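Local atomic coordinates of protease (Vibrio cholerae, PDB entry 4L9D), a protein that is a secreted metalloprotease, probably toxic to host cells, represented here by its first PKD domain, a calcium-binding module that regulates interdomain flexibility. Residues A10-K15 / Y37-G42. Sequence-based numbering, arbitrary orientation. Where two conformers were deposited one is given.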
ATOM      1  N   ALA A  10       7.889   2.861   5.402  1.00  4.36           N
ATOM      2  CA  ALA A  10       6.876   2.248   4.544  1.00  3.75           C
ATOM      3  C   ALA A  10       7.351   2.282   3.092  1.00  3.56           C
ATOM      4  O   ALA A  10       7.823   3.319   2.616  1.00  3.97           O
ATOM      5  CB  ALA A  10       5.547   3.001   4.648  1.00  4.27           C
ATOM      6  N   ARG A  11       7.155   1.164   2.391  1.00  3.89           N
ATOM      7  CA  ARG A  11       7.551   1.111   0.971  1.00  3.65           C
ATOM      8  C   ARG A  11       6.906  -0.082   0.332  1.00  3.75           C
ATOM      9  O   ARG A  11       6.707  -1.125   0.987  1.00  4.42           O
ATOM     10  CB  ARG A  11       9.102   1.024   0.874  1.00  3.84           C
ATOM     11  CG  ARG A  11       9.616   1.339  -0.519  1.00  4.02           C
ATOM     12  CD  ARG A  11      11.165   1.323  -0.562  1.00  4.20           C
ATOM     13  NE  ARG A  11      11.642   0.017  -0.181  1.00  4.82           N
ATOM     14  CZ  ARG A  11      12.928  -0.372  -0.302  1.00  5.60           C
ATOM     15  NH1 ARG A  11      13.825   0.410  -0.903  1.00  5.59           N
ATOM     16  NH2 ARG A  11      13.263  -1.553   0.128  1.00  8.74           N
ATOM     17  N   PHE A  12       6.562   0.046  -0.946  1.00  3.91           N
ATOM     18  CA  PHE A  12       5.941  -1.064  -1.674  1.00  4.05           C
ATOM     19  C   PHE A  12       6.214  -0.857  -3.182  1.00  4.10           C
ATOM     20  O   PHE A  12       6.580   0.229  -3.605  1.00  5.44           O
ATOM     21  CB  PHE A  12       4.441  -1.183  -1.395  1.00  4.51           C
ATOM     22  CG  PHE A  12       3.656   0.061  -1.753  1.00  4.40           C
ATOM     23  CD1 PHE A  12       3.309   0.341  -3.040  1.00  5.27           C
ATOM     24  CD2 PHE A  12       3.189   0.922  -0.771  1.00  4.94           C
ATOM     25  CE1 PHE A  12       2.589   1.478  -3.334  1.00  5.95           C
ATOM     26  CE2 PHE A  12       2.482   2.059  -1.081  1.00  5.02           C
ATOM     27  CZ  PHE A  12       2.142   2.332  -2.385  1.00  4.93           C
ATOM     28  N   GLU A  13       5.954  -1.926  -3.921  1.00  4.81           N
ATOM     29  CA  GLU A  13       5.909  -1.823  -5.384  1.00  4.73           C
ATOM     30  C   GLU A  13       4.603  -2.468  -5.874  1.00  4.58           C
ATOM     31  O   GLU A  13       4.112  -3.441  -5.251  1.00  6.65           O
ATOM     32  CB  GLU A  13       7.111  -2.515  -6.035  1.00  5.37           C
ATOM     33  CG  GLU A  13       8.409  -1.913  -5.570  1.00  5.72           C
ATOM     34  CD  GLU A  13       9.676  -2.386  -6.259  1.00  5.90           C
ATOM     35  OE1 GLU A  13       9.583  -3.120  -7.266  1.00  8.38           O
ATOM     36  OE2 GLU A  13      10.790  -1.962  -5.807  1.00  7.33           O
ATOM     37  N   LEU A  14       4.044  -1.976  -6.952  1.00  5.18           N
ATOM     38  CA  LEU A  14       2.752  -2.425  -7.475  1.00  5.62           C
ATOM     39  C   LEU A  14       2.913  -2.966  -8.896  1.00  5.34           C
ATOM     40  O   LEU A  14       3.680  -2.451  -9.693  1.00  8.38           O
ATOM     41  CB  LEU A  14       1.785  -1.286  -7.516  1.00  6.03           C
ATOM     42  CG  LEU A  14       1.512  -0.588  -6.199  1.00  5.63           C
ATOM     43  CD1 LEU A  14       0.473   0.547  -6.370  1.00  7.78           C
ATOM     44  CD2 LEU A  14       1.082  -1.544  -5.106  1.00  6.07           C
ATOM     45  N   LYS A  15       2.093  -3.966  -9.190  1.00  6.32           N
ATOM     46  CA  LYS A  15       1.952  -4.510 -10.526  0.50  6.85           C
ATOM     47  C   LYS A  15       0.483  -4.351 -10.939  1.00  6.04           C
ATOM     48  O   LYS A  15      -0.407  -4.916 -10.299  1.00  8.39           O
ATOM     49  CB  LYS A  15       2.334  -5.958 -10.644  0.50  9.93           C
ATOM     50  CG  LYS A  15       2.312  -6.405 -12.109  0.50 14.99           C
ATOM     51  CD  LYS A  15       2.346  -7.920 -12.248  0.50 18.99           C
ATOM     52  CE  LYS A  15       1.003  -8.601 -11.948  0.50 25.06           C
ATOM     53  NZ  LYS A  15      -0.060  -8.385 -12.993  0.50 27.72           N
ATOM     54  N   TYR A  37      -0.202  -3.036   9.202  1.00  3.56           N
ATOM     55  CA  TYR A  37      -0.316  -2.364   7.922  1.00  3.86           C
ATOM     56  C   TYR A  37      -1.729  -1.798   7.771  1.00  3.96           C
ATOM     57  O   TYR A  37      -2.713  -2.486   8.088  1.00  4.76           O
ATOM     58  CB  TYR A  37      -0.110  -3.365   6.779  1.00  4.80           C
ATOM     59  CG  TYR A  37       1.162  -4.141   6.876  1.00  4.12           C
ATOM     60  CD1 TYR A  37       2.369  -3.597   6.544  1.00  5.41           C
ATOM     61  CD2 TYR A  37       1.196  -5.415   7.465  1.00  5.24           C
ATOM     62  CE1 TYR A  37       3.557  -4.237   6.700  1.00  6.26           C
ATOM     63  CE2 TYR A  37       2.359  -6.110   7.606  1.00  5.69           C
ATOM     64  CZ  TYR A  37       3.553  -5.522   7.206  1.00  6.32           C
ATOM     65  OH  TYR A  37       4.764  -6.204   7.368  1.00  8.03           O
ATOM     66  N   LEU A  38      -1.817  -0.586   7.223  1.00  3.91           N
ATOM     67  CA  LEU A  38      -3.093  -0.045   6.749  1.00  4.12           C
ATOM     68  C   LEU A  38      -2.859   0.413   5.319  1.00  3.47           C
ATOM     69  O   LEU A  38      -2.182   1.447   5.073  1.00  3.94           O
ATOM     70  CB  LEU A  38      -3.646   1.061   7.648  1.00  4.33           C
ATOM     71  CG  LEU A  38      -5.054   1.553   7.433  1.00  5.87           C
ATOM     72  CD1 LEU A  38      -5.193   2.435   6.222  1.00  6.80           C
ATOM     73  CD2 LEU A  38      -6.092   0.420   7.467  1.00  5.58           C
ATOM     74  N   TRP A  39      -3.387  -0.319   4.379  1.00  3.15           N
ATOM     75  CA  TRP A  39      -3.403   0.064   2.966  1.00  3.66           C
ATOM     76  C   TRP A  39      -4.691   0.807   2.688  1.00  3.52           C
ATOM     77  O   TRP A  39      -5.772   0.477   3.210  1.00  3.95           O
ATOM     78  CB  TRP A  39      -3.418  -1.213   2.061  1.00  4.11           C
ATOM     79  CG  TRP A  39      -2.170  -1.977   2.007  1.00  3.92           C
ATOM     80  CD1 TRP A  39      -1.773  -2.976   2.877  1.00  3.75           C
ATOM     81  CD2 TRP A  39      -1.132  -1.844   1.041  1.00  3.90           C
ATOM     82  NE1 TRP A  39      -0.558  -3.486   2.489  1.00  3.83           N
ATOM     83  CE2 TRP A  39      -0.138  -2.810   1.358  1.00  4.00           C
ATOM     84  CE3 TRP A  39      -0.938  -1.039  -0.069  1.00  4.24           C
ATOM     85  CZ2 TRP A  39       0.995  -3.008   0.544  1.00  4.75           C
ATOM     86  CZ3 TRP A  39       0.191  -1.211  -0.827  1.00  4.66           C
ATOM     87  CH2 TRP A  39       1.154  -2.177  -0.532  1.00  4.86           C
ATOM     88  N   ASP A  40      -4.570   1.771   1.785  1.00  3.92           N
ATOM     89  CA  ASP A  40      -5.653   2.697   1.448  1.00  3.61           C
ATOM     90  C   ASP A  40      -5.554   2.867  -0.056  1.00  3.54           C
ATOM     91  O   ASP A  40      -4.590   3.435  -0.572  1.00  4.02           O
ATOM     92  CB  ASP A  40      -5.409   3.945   2.270  1.00  4.35           C
ATOM     93  CG  ASP A  40      -6.125   5.195   1.876  1.00  4.17           C
ATOM     94  OD1 ASP A  40      -6.824   5.239   0.836  1.00  4.45           O
ATOM     95  OD2 ASP A  40      -5.969   6.212   2.634  1.00  5.87           O
ATOM     96  N   PHE A  41      -6.523   2.323  -0.811  1.00  3.31           N
ATOM     97  CA  PHE A  41      -6.374   2.194  -2.228  1.00  3.49           C
ATOM     98  C   PHE A  41      -6.804   3.415  -3.037  1.00  3.60           C
ATOM     99  O   PHE A  41      -6.772   3.404  -4.264  1.00  4.23           O
ATOM    100  CB  PHE A  41      -7.102   0.923  -2.707  1.00  3.86           C
ATOM    101  CG  PHE A  41      -6.643  -0.359  -1.983  1.00  3.67           C
ATOM    102  CD1 PHE A  41      -5.335  -0.626  -1.742  1.00  4.10           C
ATOM    103  CD2 PHE A  41      -7.604  -1.275  -1.601  1.00  4.80           C
ATOM    104  CE1 PHE A  41      -4.954  -1.811  -1.128  1.00  4.32           C
ATOM    105  CE2 PHE A  41      -7.228  -2.458  -0.939  1.00  5.49           C
ATOM    106  CZ  PHE A  41      -5.898  -2.716  -0.752  1.00  4.88           C
ATOM    107  N   GLY A  42      -7.205   4.480  -2.355  1.00  3.34           N
ATOM    108  CA  GLY A  42      -7.530   5.732  -3.058  1.00  3.61           C
ATOM    109  C   GLY A  42      -8.904   5.718  -3.680  1.00  3.22           C
ATOM    110  O   GLY A  42      -9.180   6.516  -4.572  1.00  3.76           O
TER
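The PKD domain is a beta-sandwich, and Phe-12 and Trp-39 meet in its core, close to the centre of the chain. Phe-12 belongs to strand 12-17, an outer strand of the three-stranded sheet, and Trp-39 to strand 34-40 of the four-stranded sheet. With the CA atoms of Phe-12 and Trp-39 10.5 Å apart, no backbone hydrogen bond links the segments, and side chains alone span the gap. Large flat residues suit this place because they can reach across it and meet through apolar carbons, although the surface they bury against each other is modest.

The indole enters with its six-membered ring foremost. CH2 of Trp-39 lies 3.5 Å from CB of Phe-12, while CZ3 of Trp-39 sits over one face of the phenyl ring, displaced toward the rim and 3.7 Å from CD2 of Phe-12. The Phe-12 ring and the six-membered ring of Trp-39 have their planes inclined at 45° and their centroids 4.9 Å apart, an oblique packing in which the side chains come in from the two sheets and overlap flank to flank. The backbone of Phe-12 directs CB toward the indole; CG is then flanked by N and C of the same residue (chi1 59°), a rotation that turns one face of the phenyl ring to CZ3 of Trp-39. At the five-membered ring, NE1 of the buried Trp-39 donates a hydrogen bond to O of Ala-50, which helps set the indole's orientation.

Around this pair, Leu-66 of strand 60-70 touches both side chains, and His-78 of strand 75-84 meets Phe-12 edge-to-face. Leu-14, two residues along from Phe-12 and only partly buried, adds a branched aliphatic side chain whose CD2 makes a looser contact with CZ3 of Trp-39, at 4.4 Å.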